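Local coordinates for kelch domain-containing protein (Colletotrichum graminicola M1.001, PDB 5C86) that probably oxidises alcohols to aldehydes at a copper centre, as a fungal alcohol oxidase of the galactose oxidase and glyoxal oxidase (AA5) family, at residues 161-164 with 165-168; 366-369 with 370-373; 448-452 with 453-457. All coordinates share one frame; numbering follows the deposited sequence.

Contact 1: 161-164 with 165-168; sequences GCPV and KPLV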
loop_
_atom_site.group_PDB
_atom_site.type_symbol
_atom_site.label_atom_id
_atom_site.label_comp_id
_atom_site.label_asym_id
_atom_site.label_seq_id
_atom_site.Cartn_x
_atom_site.Cartn_y
_atom_site.Cartn_z
ATOM N N GLY A 161 -17.131 -9.997 17.450
ATOM C CA GLY A 161 -17.942 -9.001 16.813
ATOM C C GLY A 161 -17.462 -8.564 15.440
ATOM O O GLY A 161 -18.090 -7.665 14.852
ATOM N N CYS A 162 -16.403 -9.223 14.963
ATOM C CA CYS A 162 -15.841 -8.951 13.582
ATOM C C CYS A 162 -15.815 -10.177 12.677
ATOM O O CYS A 162 -14.768 -10.660 12.302
ATOM C CB CYS A 162 -14.425 -8.397 13.700
ATOM S SG CYS A 162 -14.245 -6.916 14.707
ATOM N N PRO A 163 -17.008 -10.693 12.327
ATOM C CA PRO A 163 -17.170 -11.762 11.436
ATOM C C PRO A 163 -16.837 -11.335 10.028
ATOM O O PRO A 163 -17.074 -10.176 9.648
ATOM C CB PRO A 163 -18.699 -12.028 11.519
ATOM C CG PRO A 163 -19.305 -10.738 11.826
ATOM C CD PRO A 163 -18.309 -10.187 12.819
ATOM N N VAL A 164 -16.328 -12.267 9.248
ATOM C CA VAL A 164 -16.066 -11.996 7.860
ATOM C C VAL A 164 -17.312 -11.956 6.989
ATOM O O VAL A 164 -17.295 -11.367 5.900
ATOM C CB VAL A 164 -14.979 -12.951 7.303
ATOM C CG1 VAL A 164 -15.505 -14.355 7.099
ATOM C CG2 VAL A 164 -14.387 -12.414 6.023
ATOM N N LYS A 165 -18.404 -12.659 7.369
ATOM C CA LYS A 165 -19.548 -12.749 6.491
ATOM C C LYS A 165 -19.996 -11.484 5.814
ATOM O O LYS A 165 -20.207 -11.515 4.577
ATOM C CB LYS A 165 -20.761 -13.406 7.200
ATOM C CG LYS A 165 -21.938 -13.760 6.287
ATOM C CD LYS A 165 -23.041 -14.455 7.182
ATOM C CE LYS A 165 -24.333 -14.663 6.435
ATOM N NZ LYS A 165 -24.098 -15.521 5.245
ATOM N N PRO A 166 -20.120 -10.321 6.554
ATOM C CA PRO A 166 -20.655 -9.100 5.938
ATOM C C PRO A 166 -19.850 -8.641 4.688
ATOM O O PRO A 166 -20.410 -7.991 3.851
ATOM C CB PRO A 166 -20.588 -8.029 7.057
ATOM C CG PRO A 166 -20.544 -8.816 8.295
ATOM C CD PRO A 166 -19.921 -10.136 8.002
ATOM N N LEU A 167 -18.552 -8.933 4.658
ATOM C CA LEU A 167 -17.711 -8.430 3.490
ATOM C C LEU A 167 -17.585 -9.439 2.389
ATOM O O LEU A 167 -17.076 -9.089 1.322
ATOM C CB LEU A 167 -16.336 -8.009 3.995
ATOM C CG LEU A 167 -15.353 -9.072 4.527
ATOM C CD1 LEU A 167 -14.742 -9.967 3.474
ATOM C CD2 LEU A 167 -14.247 -8.364 5.303
ATOM N N VAL A 168 -18.116 -10.667 2.492
ATOM C CA VAL A 168 -17.821 -11.649 1.459
ATOM C C VAL A 168 -18.537 -11.247 0.160
ATOM O O VAL A 168 -19.711 -10.873 0.111
ATOM C CB VAL A 168 -18.255 -13.043 1.950
ATOM C CG1 VAL A 168 -18.102 -14.122 0.899
ATOM C CG2 VAL A 168 -17.542 -13.421 3.234
#
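Val164 and Leu167 pack against each other across a short 3-10 turn, in the loop of the Kelch-type beta-propeller that leads from strand 155-158, the outer strand of one blade's sheet, to strand 181-183 of another. Their side chains cross obliquely. The CG2 branch of Val164 touches CD1 of Leu167 at 3.6 Å and also lies near its CG. Leu167 CG sits between its own backbone N and carbonyl carbon (chi1 68°), which tucks the isobutyl group back over the Val164 carbonyl, with Leu167 CG 3.3 Å from Val164 O. One step earlier, the side chains of Pro163 and Pro166 cross at about a right angle, with Pro163 CG 3.9 Å from Pro166 CD. Tyr201 of strand 197-202 lies beside both Pro166 and Leu167 and its hydroxyl is hydrogen-bonded to Pro163 O, while Ile134 of strand 131-134 meets Val164 and Leu167. Pro166 has no N-H to offer, and the turn is closed by the next residue: Leu167 N bonds to Val164 O at 3.0 Å. The donor stands 38° out of the carbonyl plane. Val168 CG2 approaches the same oxygen, Val164 O, to 3.4 Å.

Contact 2: 366-369 with 370-373; sequences QFWS and PPYL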
loop_
_atom_site.group_PDB
_atom_site.type_symbol
_atom_site.label_atom_id
_atom_site.label_comp_id
_atom_site.label_asym_id
_atom_site.label_seq_id
_atom_site.Cartn_x
_atom_site.Cartn_y
_atom_site.Cartn_z
ATOM N N GLN A 366 10.691 -1.110 -13.214
ATOM C CA GLN A 366 11.338 0.175 -13.490
ATOM C C GLN A 366 10.722 1.179 -12.498
ATOM O O GLN A 366 9.589 0.930 -12.008
ATOM C CB GLN A 366 11.053 0.699 -14.880
ATOM C CG GLN A 366 11.555 -0.129 -16.051
ATOM C CD GLN A 366 10.943 0.294 -17.387
ATOM O OE1 GLN A 366 9.810 -0.081 -17.757
ATOM N NE2 GLN A 366 11.689 1.081 -18.122
ATOM N N PHE A 367 11.360 2.326 -12.366
ATOM C CA PHE A 367 10.844 3.412 -11.580
ATOM C C PHE A 367 10.337 4.450 -12.491
ATOM O O PHE A 367 11.003 4.882 -13.458
ATOM C CB PHE A 367 11.973 3.934 -10.671
ATOM C CG PHE A 367 12.400 2.970 -9.644
ATOM C CD1 PHE A 367 11.752 2.807 -8.369
ATOM C CD2 PHE A 367 13.453 2.076 -9.898
ATOM C CE1 PHE A 367 12.143 1.930 -7.485
ATOM C CE2 PHE A 367 13.847 1.140 -8.932
ATOM C CZ PHE A 367 13.221 1.068 -7.708
ATOM N N TRP A 368 9.107 4.866 -12.278
ATOM C CA TRP A 368 8.496 5.909 -13.066
ATOM C C TRP A 368 8.663 7.265 -12.346
ATOM O O TRP A 368 8.346 7.380 -11.167
ATOM C CB TRP A 368 7.004 5.692 -13.302
ATOM C CG TRP A 368 6.325 6.699 -14.113
ATOM C CD1 TRP A 368 6.520 6.997 -15.468
ATOM C CD2 TRP A 368 5.253 7.561 -13.691
ATOM N NE1 TRP A 368 5.733 7.993 -15.844
ATOM C CE2 TRP A 368 4.908 8.365 -14.782
ATOM C CE3 TRP A 368 4.600 7.774 -12.442
ATOM C CZ2 TRP A 368 3.872 9.294 -14.727
ATOM C CZ3 TRP A 368 3.594 8.660 -12.407
ATOM C CH2 TRP A 368 3.261 9.488 -13.481
ATOM N N SER A 369 9.185 8.229 -13.060
ATOM C CA SER A 369 9.322 9.586 -12.561
ATOM C C SER A 369 8.110 10.349 -13.000
ATOM O O SER A 369 7.864 10.601 -14.224
ATOM C CB SER A 369 10.594 10.284 -13.107
ATOM O OG SER A 369 11.748 9.746 -12.592
ATOM N N PRO A 370 7.274 10.835 -12.029
ATOM C CA PRO A 370 6.130 11.576 -12.428
ATOM C C PRO A 370 6.393 12.987 -13.020
ATOM O O PRO A 370 7.513 13.498 -12.874
ATOM C CB PRO A 370 5.276 11.694 -11.091
ATOM C CG PRO A 370 5.805 10.630 -10.246
ATOM C CD PRO A 370 7.276 10.547 -10.569
ATOM N N PRO A 371 5.389 13.640 -13.612
ATOM C CA PRO A 371 5.558 15.017 -14.185
ATOM C C PRO A 371 6.135 16.004 -13.187
ATOM O O PRO A 371 6.841 16.924 -13.608
ATOM C CB PRO A 371 4.166 15.410 -14.594
ATOM C CG PRO A 371 3.504 14.109 -14.876
ATOM C CD PRO A 371 4.034 13.122 -13.881
ATOM N N TYR A 372 5.881 15.874 -11.867
ATOM C CA TYR A 372 6.340 16.881 -10.963
ATOM C C TYR A 372 7.861 16.844 -10.812
ATOM O O TYR A 372 8.413 17.719 -10.101
ATOM C CB TYR A 372 5.647 16.753 -9.560
ATOM C CG TYR A 372 5.690 15.428 -8.848
ATOM C CD1 TYR A 372 6.788 14.584 -8.797
ATOM C CD2 TYR A 372 4.587 15.032 -8.113
ATOM C CE1 TYR A 372 6.814 13.388 -8.134
ATOM C CE2 TYR A 372 4.593 13.792 -7.432
ATOM C CZ TYR A 372 5.690 12.975 -7.455
ATOM O OH TYR A 372 5.680 11.766 -6.781
ATOM N N LEU A 373 8.578 15.896 -11.389
ATOM C CA LEU A 373 10.049 15.901 -11.348
ATOM C C LEU A 373 10.620 16.563 -12.589
ATOM O O LEU A 373 11.854 16.589 -12.675
ATOM C CB LEU A 373 10.598 14.480 -11.192
ATOM C CG LEU A 373 10.180 13.733 -9.901
ATOM C CD1 LEU A 373 10.892 12.386 -9.844
ATOM C CD2 LEU A 373 10.511 14.542 -8.670
#
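Trp368 receives Pro370 on one face of its indole. Pro370 CA stands 3.8 Å from the centroid of the six-membered ring and 12° off its normal, a CH-pi contact, and the pyrrolidine spreads outward from there to set CG 3.7 Å from Trp368 CZ3. Pro371 follows, its CD meeting Trp368 CH2 at 3.7 Å from an oblique direction. With chi1 at -179° the indole swings away from the backbone N of Trp368 and forward along the chain to meet the two prolines. The second aromatic ring, Tyr372, has Pro370 CB over one face, near the rim, and Leu373 CG in plane at its edge, so Pro370 touches both rings, setting CA over the indole and CB over the phenol. After Ser369 the chain leaves strand 364-369 in a 3-10 turn, with Leu373 N bonded to Pro370 O at 3.0 Å. Leu373 CD1 comes back to Ser369 CB at 3.9 Å. Trp368 NE1 bonds to Val3 O, its ring stacks with that of Trp292, and Tyr372 OH bonds to Ala344 O, which ties the end of the strand and the turn to other parts of the fold. Backbone pairing with Lys5 reaches Ser369, but neither following proline has an N-H with which to extend it. Across the turn the side chains meet through dispersion and CH-pi attraction: a proline CA hydrogen, flanked by nitrogen and carbonyl, is somewhat electron-poor and probably suits the electron-rich indole face.

Contact 3: 448-452 with 453-457; sequences NVPND and YGVAI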
loop_
_atom_site.group_PDB
_atom_site.type_symbol
_atom_site.label_atom_id
_atom_site.label_comp_id
_atom_site.label_asym_id
_atom_site.label_seq_id
_atom_site.Cartn_x
_atom_site.Cartn_y
_atom_site.Cartn_z
ATOM N N ASN A 448 2.075 20.701 12.078
ATOM C CA ASN A 448 1.747 19.826 13.187
ATOM C C ASN A 448 1.195 18.523 12.615
ATOM O O ASN A 448 0.337 18.500 11.723
ATOM C CB ASN A 448 0.634 20.411 14.070
ATOM C CG ASN A 448 1.013 21.609 14.870
ATOM O OD1 ASN A 448 2.186 22.042 14.973
ATOM N ND2 ASN A 448 -0.006 22.136 15.531
ATOM N N VAL A 449 1.573 17.435 13.258
ATOM C CA VAL A 449 0.978 16.132 12.944
ATOM C C VAL A 449 -0.498 16.142 13.363
ATOM O O VAL A 449 -0.739 16.676 14.429
ATOM C CB VAL A 449 1.709 15.038 13.660
ATOM C CG1 VAL A 449 1.025 13.705 13.459
ATOM C CG2 VAL A 449 3.132 14.962 13.146
ATOM N N PRO A 450 -1.421 15.570 12.590
ATOM C CA PRO A 450 -2.785 15.503 13.016
ATOM C C PRO A 450 -2.925 14.942 14.456
ATOM O O PRO A 450 -2.217 14.071 14.881
ATOM C CB PRO A 450 -3.411 14.530 12.032
ATOM C CG PRO A 450 -2.615 14.782 10.753
ATOM C CD PRO A 450 -1.251 15.040 11.217
ATOM N N ASN A 451 -3.920 15.514 15.190
ATOM C CA ASN A 451 -4.135 14.980 16.512
ATOM C C ASN A 451 -4.816 13.657 16.632
ATOM O O ASN A 451 -4.679 12.996 17.667
ATOM C CB ASN A 451 -4.954 16.022 17.265
ATOM C CG ASN A 451 -4.097 16.942 18.036
ATOM O OD1 ASN A 451 -3.355 16.541 18.953
ATOM N ND2 ASN A 451 -4.202 18.242 17.681
ATOM N N ASP A 452 -5.487 13.179 15.616
ATOM C CA ASP A 452 -6.262 11.972 15.711
ATOM C C ASP A 452 -5.419 10.824 15.118
ATOM O O ASP A 452 -5.024 10.860 13.923
ATOM C CB ASP A 452 -7.535 12.141 14.868
ATOM C CG ASP A 452 -8.602 11.128 15.224
ATOM O OD1 ASP A 452 -8.301 9.941 15.349
ATOM O OD2 ASP A 452 -9.776 11.581 15.411
ATOM N N TYR A 453 -5.193 9.805 15.933
ATOM C CA TYR A 453 -4.453 8.638 15.495
ATOM C C TYR A 453 -5.186 7.828 14.457
ATOM O O TYR A 453 -4.519 6.969 13.857
ATOM C CB TYR A 453 -4.035 7.727 16.653
ATOM C CG TYR A 453 -2.878 8.255 17.443
ATOM C CD1 TYR A 453 -1.579 8.190 17.025
ATOM C CD2 TYR A 453 -3.092 8.837 18.711
ATOM C CE1 TYR A 453 -0.533 8.690 17.759
ATOM C CE2 TYR A 453 -2.027 9.299 19.441
ATOM C CZ TYR A 453 -0.776 9.227 19.017
ATOM O OH TYR A 453 0.307 9.758 19.698
ATOM N N GLY A 454 -6.475 8.061 14.234
ATOM C CA GLY A 454 -7.188 7.439 13.142
ATOM C C GLY A 454 -6.861 8.008 11.805
ATOM O O GLY A 454 -7.078 7.373 10.789
ATOM N N VAL A 455 -6.313 9.234 11.832
ATOM C CA VAL A 455 -5.818 9.949 10.695
ATOM C C VAL A 455 -4.316 9.643 10.545
ATOM O O VAL A 455 -3.903 8.992 9.569
ATOM C CB VAL A 455 -6.066 11.455 10.809
ATOM C CG1 VAL A 455 -5.344 12.227 9.684
ATOM C CG2 VAL A 455 -7.573 11.725 10.784
ATOM N N ALA A 456 -3.517 9.990 11.558
ATOM C CA ALA A 456 -2.105 9.741 11.591
ATOM C C ALA A 456 -1.880 8.433 12.290
ATOM O O ALA A 456 -1.514 8.322 13.479
ATOM C CB ALA A 456 -1.428 10.866 12.331
ATOM N N ILE A 457 -2.153 7.365 11.556
ATOM C CA ILE A 457 -1.860 6.008 12.051
ATOM C C ILE A 457 -0.378 5.951 12.469
ATOM O O ILE A 457 0.481 6.405 11.759
ATOM C CB ILE A 457 -2.159 4.964 10.954
ATOM C CG1 ILE A 457 -3.632 4.932 10.506
ATOM C CG2 ILE A 457 -1.662 3.610 11.409
ATOM C CD1 ILE A 457 -4.615 4.503 11.596
#
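Asp452 folds its carboxylate over the start of the turn at 453-455, where it forms an Asx turn with Gly454. Its CB passes 4.1 Å from Val455 CG2. The next atom, CG, is anti to the backbone N (chi1 -163°), and from there OD1 reaches forward to accept a bond from Gly454 N at 2.8 Å. That N-H meets the anti side of OD1, a little out of the carboxylate plane. The backbone carbonyl of the same residue is gripped twice: Ala456 N bonds to Asp452 O at 2.9 Å, in the carbonyl plane and nearly straight (163°), while Val455 N bonds to Asp452 O at 2.9 Å from above that plane. With side chain and carbonyl together, Asp452 thus holds three successive N-H groups of a turn that has helical backbone angles but does not go on into a helix. Instead the chain bends at Ala456, the centre of an inverse gamma turn. On the apolar side Pro450 and Val455 cross at about a right angle, Pro450 CB meeting Val455 CG1 at 3.8 Å, and Val449 CG1 meets Ala456 CB at 3.9 Å. The loop joins strands 444-448 and 459-466 of the galactose oxidase-like early set domain. Ile432 of strand 431-438 lies against Pro450, Val455 and Ala456. Tyr453 OH bonds to Thr481 O and Ala397 N, while Trp184 and Lys185, on the propeller loop between strands 181-183 and 188-191, touch Val455 and Asp452.

The three contacts follow one another along the chain without touching. Contact 1 lies in a propeller loop and contact 2 at the end of propeller strand 364-369, where the chain leaves toward the early set domain; they lie on opposite sides of the centre of the chain, their centres about 39 Å apart. Contact 3, in the C-terminal early set domain, is centred about 27 Å from contact 1 and about 28 Å from contact 2. Of the three, contact 1 lies nearest to the copper site: the side chain of Leu167 is about 11 Å from that of Tyr120, a copper ligand whose metal is absent from this apo model. Contacts 2 and 3 lie away from the copper ligands Tyr120, His335 and His423.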